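Local coordinates for protein cystatin-2 (Ornithodoros moubata, PDB 3L0R) that inhibits a broad range of papain-like cysteine proteinases, including cathepsins B, C, H, L and S, as a secreted tick salivary cystatin, at residues A50-V64 and K80-H94. Numbering follows the deposited sequence.
Sequences AGMNYKLTIEISPSV and KDAQQKSTCVAVIYH
Strands 52-63 and 86-94 are antiparallel neighbours in the bent sheet of the cystatin fold. Ten backbone hydrogen bonds tie Met52, Tyr54, Leu56, Ile58 and Ile60 to His94, Ile92, Ala90, Cys88 and Ser86, all short and most close to straight. These five pairs share the face turned to helix 15-25, where Tyr54 and Leu56 touch Leu20. Leu56 CD1 meets Ile92 CD1 at 3.5 Å, methyl to methyl. The Tyr54 ring receives His94 CB at its edge, in the ring plane, and a water also in that plane joins Tyr54 OH (2.6 Å) to His94 ND1 (2.8 Å). In Ile60, CG1 sits between the backbone N and the carbonyl carbon (chi1 74°), which carries CD1 to 3.5 Å from Cys88 SG, the sulfur bonded to Cys108 of the adjoining strand.

On the opposite face, Lys55 CD lies 3.9 Å from Val89 CG1 and equally near Val91 CG2, while its amino end makes a cation-pi contact with Trp7. Asn53 OD1 approaches Tyr93 CD1, the amide and ring planes 44° apart, while Asn53 ND2 is hydrogen-bonded to Gln47 OE1. Glu59 OE2 forms a salt bridge with Lys42 NZ, which also has a weak hydrogen bond with Thr87 OG1.

Beyond Ile60 the bonding pattern changes. Ser61 OG, anti to its own N (chi1 -153°), donates to Gln84 O at 2.6 Å, closing on the type I turn 81-84, and accepts a hydrogen bond from a water that also donates to Pro62 O. Lys80 N is hydrogen-bonded to Pro62 O at 2.8 Å. Such a long antiparallel pair, with a largely apolar helix-facing side, forms part of the interior of the sheet that wraps the helix in cystatins.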
loop_
_atom_site.group_PDB
_atom_site.type_symbol
_atom_site.label_atom_id
_atom_site.label_comp_id
_atom_site.label_asym_id
_atom_site.label_seq_id
_atom_site.Cartn_x
_atom_site.Cartn_y
_atom_site.Cartn_z
ATOM N N ALA A 50 -12.826 -5.940 -14.234
ATOM C CA ALA A 50 -12.741 -5.002 -15.363
ATOM C C ALA A 50 -11.558 -4.074 -15.118
ATOM O O ALA A 50 -11.722 -2.866 -14.918
ATOM C CB ALA A 50 -14.041 -4.221 -15.554
ATOM N N GLY A 51 -10.362 -4.666 -15.164
ATOM C CA GLY A 51 -9.150 -4.127 -14.556
ATOM C C GLY A 51 -8.578 -5.199 -13.630
ATOM O O GLY A 51 -8.894 -6.390 -13.775
ATOM N N MET A 52 -7.753 -4.778 -12.673
ATOM C CA MET A 52 -7.083 -5.663 -11.722
ATOM C C MET A 52 -7.263 -5.195 -10.282
ATOM O O MET A 52 -7.121 -4.003 -9.985
ATOM C CB MET A 52 -5.582 -5.713 -12.013
ATOM C CG MET A 52 -5.198 -6.492 -13.264
ATOM S SD MET A 52 -5.403 -8.279 -13.057
ATOM C CE MET A 52 -4.609 -8.473 -11.488
ATOM N N ASN A 53 -7.567 -6.146 -9.398
ATOM C CA ASN A 53 -7.508 -5.913 -7.968
ATOM C C ASN A 53 -6.200 -6.428 -7.405
ATOM O O ASN A 53 -5.774 -7.539 -7.742
ATOM C CB ASN A 53 -8.658 -6.601 -7.252
ATOM C CG ASN A 53 -9.946 -5.871 -7.410
ATOM O OD1 ASN A 53 -9.985 -4.633 -7.390
ATOM N ND2 ASN A 53 -11.029 -6.624 -7.575
ATOM N N TYR A 54 -5.560 -5.610 -6.566
ATOM C CA TYR A 54 -4.333 -6.012 -5.845
ATOM C C TYR A 54 -4.660 -5.988 -4.387
ATOM O O TYR A 54 -5.094 -4.955 -3.860
ATOM C CB TYR A 54 -3.172 -5.066 -6.127
ATOM C CG TYR A 54 -2.769 -5.067 -7.587
ATOM C CD1 TYR A 54 -1.749 -5.911 -8.044
ATOM C CD2 TYR A 54 -3.425 -4.245 -8.523
ATOM C CE1 TYR A 54 -1.373 -5.931 -9.390
ATOM C CE2 TYR A 54 -3.065 -4.253 -9.850
ATOM C CZ TYR A 54 -2.044 -5.099 -10.278
ATOM O OH TYR A 54 -1.683 -5.119 -11.592
ATOM N N LYS A 55 -4.516 -7.154 -3.758
ATOM C CA LYS A 55 -4.661 -7.297 -2.316
ATOM C C LYS A 55 -3.280 -7.482 -1.632
ATOM O O LYS A 55 -2.629 -8.527 -1.738
ATOM C CB LYS A 55 -5.648 -8.418 -1.988
ATOM C CG LYS A 55 -5.781 -8.708 -0.492
ATOM C CD LYS A 55 -7.206 -8.963 -0.101
ATOM C CE LYS A 55 -7.651 -10.338 -0.493
ATOM N NZ LYS A 55 -9.124 -10.420 -0.451
ATOM N N LEU A 56 -2.848 -6.440 -0.929
ATOM C CA LEU A 56 -1.540 -6.429 -0.299
ATOM C C LEU A 56 -1.644 -6.453 1.219
ATOM O O LEU A 56 -2.306 -5.591 1.826
ATOM C CB LEU A 56 -0.742 -5.203 -0.753
ATOM C CG LEU A 56 -0.942 -4.746 -2.212
ATOM C CD1 LEU A 56 -0.418 -3.344 -2.395
ATOM C CD2 LEU A 56 -0.297 -5.715 -3.232
ATOM N N THR A 57 -1.021 -7.470 1.808
ATOM C CA THR A 57 -0.832 -7.582 3.226
ATOM C C THR A 57 0.578 -7.024 3.491
ATOM O O THR A 57 1.595 -7.540 2.999
ATOM C CB THR A 57 -0.987 -9.055 3.694
ATOM O OG1 THR A 57 -2.218 -9.585 3.195
ATOM C CG2 THR A 57 -1.001 -9.169 5.214
ATOM N N ILE A 58 0.612 -5.923 4.230
ATOM C CA ILE A 58 1.828 -5.149 4.426
ATOM C C ILE A 58 2.013 -4.779 5.884
ATOM O O ILE A 58 1.047 -4.742 6.659
ATOM C CB ILE A 58 1.825 -3.848 3.587
ATOM C CG1 ILE A 58 0.886 -2.811 4.212
ATOM C CG2 ILE A 58 1.471 -4.156 2.095
ATOM C CD1 ILE A 58 0.308 -1.785 3.234
ATOM N N GLU A 59 3.266 -4.528 6.251
ATOM C CA GLU A 59 3.575 -3.912 7.529
ATOM C C GLU A 59 3.903 -2.452 7.341
ATOM O O GLU A 59 4.696 -2.079 6.469
ATOM C CB GLU A 59 4.700 -4.642 8.237
ATOM C CG GLU A 59 4.236 -5.966 8.779
ATOM C CD GLU A 59 5.360 -6.820 9.293
ATOM O OE1 GLU A 59 6.538 -6.403 9.182
ATOM O OE2 GLU A 59 5.061 -7.925 9.811
ATOM N N ILE A 60 3.255 -1.623 8.155
ATOM C CA ILE A 60 3.434 -0.182 8.075
ATOM C C ILE A 60 3.991 0.383 9.369
ATOM O O ILE A 60 3.947 -0.267 10.424
ATOM C CB ILE A 60 2.128 0.561 7.664
ATOM C CG1 ILE A 60 1.119 0.591 8.823
ATOM C CG2 ILE A 60 1.558 -0.041 6.366
ATOM C CD1 ILE A 60 -0.048 1.548 8.621
ATOM N N SER A 61 4.504 1.607 9.271
ATOM C CA SER A 61 5.163 2.273 10.388
ATOM C C SER A 61 5.130 3.757 10.090
ATOM O O SER A 61 5.280 4.147 8.936
ATOM C CB SER A 61 6.623 1.811 10.502
ATOM O OG SER A 61 7.095 1.926 11.832
ATOM N N PRO A 62 4.919 4.594 11.121
ATOM C CA PRO A 62 4.967 6.051 10.914
ATOM C C PRO A 62 6.317 6.514 10.358
ATOM O O PRO A 62 7.366 6.073 10.852
ATOM C CB PRO A 62 4.757 6.621 12.321
ATOM C CG PRO A 62 4.103 5.499 13.106
ATOM C CD PRO A 62 4.613 4.221 12.515
ATOM N N SER A 63 6.276 7.399 9.357
ATOM C CA SER A 63 7.476 7.949 8.710
ATOM C C SER A 63 7.936 9.277 9.309
ATOM O O SER A 63 7.288 9.852 10.168
ATOM C CB SER A 63 7.264 8.122 7.193
ATOM O OG SER A 63 6.514 9.292 6.882
ATOM N N VAL A 64 9.078 9.748 8.837
ATOM C CA VAL A 64 9.615 11.031 9.238
ATOM C C VAL A 64 8.941 12.210 8.514
ATOM O O VAL A 64 9.166 13.373 8.869
ATOM C CB VAL A 64 11.129 11.081 9.001
ATOM C CG1 VAL A 64 11.865 10.075 9.921
ATOM C CG2 VAL A 64 11.447 10.827 7.511
ATOM N N LYS A 80 10.175 6.305 11.120
ATOM C CA LYS A 80 10.868 6.845 12.306
ATOM C C LYS A 80 11.657 5.728 13.010
ATOM O O LYS A 80 12.799 5.922 13.474
ATOM C CB LYS A 80 9.885 7.449 13.302
ATOM C CG LYS A 80 9.112 8.649 12.808
ATOM C CD LYS A 80 7.904 8.916 13.706
ATOM C CE LYS A 80 7.167 10.193 13.318
ATOM N NZ LYS A 80 7.729 11.390 14.002
ATOM N N ASP A 81 11.029 4.553 13.058
ATOM C CA ASP A 81 11.485 3.403 13.844
ATOM C C ASP A 81 10.765 2.173 13.294
ATOM O O ASP A 81 9.580 1.951 13.580
ATOM C CB ASP A 81 11.162 3.620 15.336
ATOM C CG ASP A 81 11.540 2.443 16.202
ATOM O OD1 ASP A 81 11.901 1.370 15.672
ATOM O OD2 ASP A 81 11.475 2.598 17.434
ATOM N N ALA A 82 11.489 1.389 12.492
ATOM C CA ALA A 82 10.874 0.315 11.676
ATOM C C ALA A 82 10.484 -0.916 12.510
ATOM O O ALA A 82 9.719 -1.776 12.046
ATOM C CB ALA A 82 11.799 -0.079 10.499
ATOM N N GLN A 83 11.017 -0.991 13.735
ATOM C CA GLN A 83 10.592 -1.995 14.714
ATOM C C GLN A 83 9.125 -1.842 15.176
ATOM O O GLN A 83 8.520 -2.838 15.586
ATOM C CB GLN A 83 11.539 -2.025 15.916
ATOM C CG GLN A 83 12.830 -2.802 15.687
ATOM C CD GLN A 83 13.905 -2.448 16.722
ATOM O OE1 GLN A 83 14.134 -1.264 17.015
ATOM N NE2 GLN A 83 14.580 -3.469 17.271
ATOM N N GLN A 84 8.565 -0.623 15.112
ATOM C CA GLN A 84 7.141 -0.380 15.451
ATOM C C GLN A 84 6.228 -0.650 14.246
ATOM O O GLN A 84 5.958 0.232 13.449
ATOM C CB GLN A 84 6.893 1.047 15.992
ATOM C CG GLN A 84 7.887 1.568 17.029
ATOM C CD GLN A 84 7.921 0.761 18.340
ATOM O OE1 GLN A 84 7.302 -0.308 18.459
ATOM N NE2 GLN A 84 8.653 1.279 19.331
ATOM N N LYS A 85 5.757 -1.879 14.122
ATOM C CA LYS A 85 5.067 -2.309 12.909
ATOM C C LYS A 85 3.564 -2.496 13.122
ATOM O O LYS A 85 3.121 -2.899 14.202
ATOM C CB LYS A 85 5.698 -3.607 12.378
ATOM C CG LYS A 85 7.200 -3.492 12.055
ATOM C CD LYS A 85 7.717 -4.690 11.262
ATOM C CE LYS A 85 8.696 -5.546 12.063
ATOM N NZ LYS A 85 10.112 -5.003 12.032
ATOM N N SER A 86 2.787 -2.199 12.080
ATOM C CA SER A 86 1.357 -2.523 12.056
ATOM C C SER A 86 1.042 -3.230 10.765
ATOM O O SER A 86 1.522 -2.848 9.700
ATOM C CB SER A 86 0.482 -1.274 12.186
ATOM O OG SER A 86 0.760 -0.592 13.402
ATOM N N THR A 87 0.209 -4.252 10.862
ATOM C CA THR A 87 -0.129 -5.069 9.729
ATOM C C THR A 87 -1.449 -4.595 9.159
ATOM O O THR A 87 -2.435 -4.485 9.888
ATOM C CB THR A 87 -0.178 -6.542 10.158
ATOM O OG1 THR A 87 1.123 -6.918 10.624
ATOM C CG2 THR A 87 -0.592 -7.449 9.014
ATOM N N CYS A 88 -1.458 -4.295 7.862
ATOM C CA CYS A 88 -2.657 -3.849 7.186
ATOM C C CYS A 88 -2.894 -4.659 5.926
ATOM O O CYS A 88 -1.963 -5.252 5.368
ATOM C CB CYS A 88 -2.570 -2.368 6.799
ATOM S SG CYS A 88 -2.108 -1.249 8.117
ATOM N N VAL A 89 -4.146 -4.653 5.474
ATOM C CA VAL A 89 -4.520 -5.233 4.196
ATOM C C VAL A 89 -5.078 -4.109 3.321
ATOM O O VAL A 89 -6.086 -3.468 3.673
ATOM C CB VAL A 89 -5.545 -6.406 4.343
ATOM C CG1 VAL A 89 -5.950 -6.948 2.976
ATOM C CG2 VAL A 89 -4.962 -7.525 5.182
ATOM N N ALA A 90 -4.397 -3.864 2.196
ATOM C CA ALA A 90 -4.811 -2.852 1.232
ATOM C C ALA A 90 -5.283 -3.491 -0.071
ATOM O O ALA A 90 -4.605 -4.361 -0.639
ATOM C CB ALA A 90 -3.673 -1.869 0.963
ATOM N N VAL A 91 -6.457 -3.055 -0.532
ATOM C CA VAL A 91 -6.962 -3.436 -1.844
ATOM C C VAL A 91 -6.970 -2.208 -2.748
ATOM O O VAL A 91 -7.601 -1.186 -2.427
ATOM C CB VAL A 91 -8.356 -4.104 -1.792
ATOM C CG1 VAL A 91 -8.794 -4.539 -3.199
ATOM C CG2 VAL A 91 -8.362 -5.304 -0.836
ATOM N N ILE A 92 -6.220 -2.334 -3.849
ATOM C CA ILE A 92 -6.129 -1.346 -4.923
ATOM C C ILE A 92 -6.802 -1.897 -6.165
ATOM O O ILE A 92 -6.480 -3.003 -6.625
ATOM C CB ILE A 92 -4.648 -0.979 -5.300
ATOM C CG1 ILE A 92 -3.924 -0.342 -4.128
ATOM C CG2 ILE A 92 -4.590 -0.018 -6.510
ATOM C CD1 ILE A 92 -3.024 -1.265 -3.428
ATOM N N TYR A 93 -7.726 -1.088 -6.682
ATOM C CA TYR A 93 -8.395 -1.281 -7.949
ATOM C C TYR A 93 -7.695 -0.447 -9.026
ATOM O O TYR A 93 -7.577 0.776 -8.893
ATOM C CB TYR A 93 -9.835 -0.830 -7.797
ATOM C CG TYR A 93 -10.713 -1.139 -8.977
ATOM C CD1 TYR A 93 -10.704 -2.393 -9.563
ATOM C CD2 TYR A 93 -11.558 -0.186 -9.504
ATOM C CE1 TYR A 93 -11.511 -2.690 -10.643
ATOM C CE2 TYR A 93 -12.363 -0.479 -10.582
ATOM C CZ TYR A 93 -12.333 -1.742 -11.142
ATOM O OH TYR A 93 -13.134 -2.056 -12.213
ATOM N N HIS A 94 -7.226 -1.124 -10.081
ATOM C CA HIS A 94 -6.482 -0.507 -11.180
ATOM C C HIS A 94 -7.244 -0.672 -12.501
ATOM O O HIS A 94 -7.589 -1.786 -12.889
ATOM C CB HIS A 94 -5.084 -1.142 -11.292
ATOM C CG HIS A 94 -4.161 -0.463 -12.270
ATOM N ND1 HIS A 94 -3.117 -1.124 -12.888
ATOM C CD2 HIS A 94 -4.105 0.814 -12.719
ATOM C CE1 HIS A 94 -2.467 -0.289 -13.680
ATOM N NE2 HIS A 94 -3.039 0.895 -13.588
HETATM O O HOH W 1 -14.278 -4.417 -12.349
HETATM O O HOH W 2 -2.913 -3.812 -13.483
HETATM O O HOH W 3 7.931 4.237 12.958
#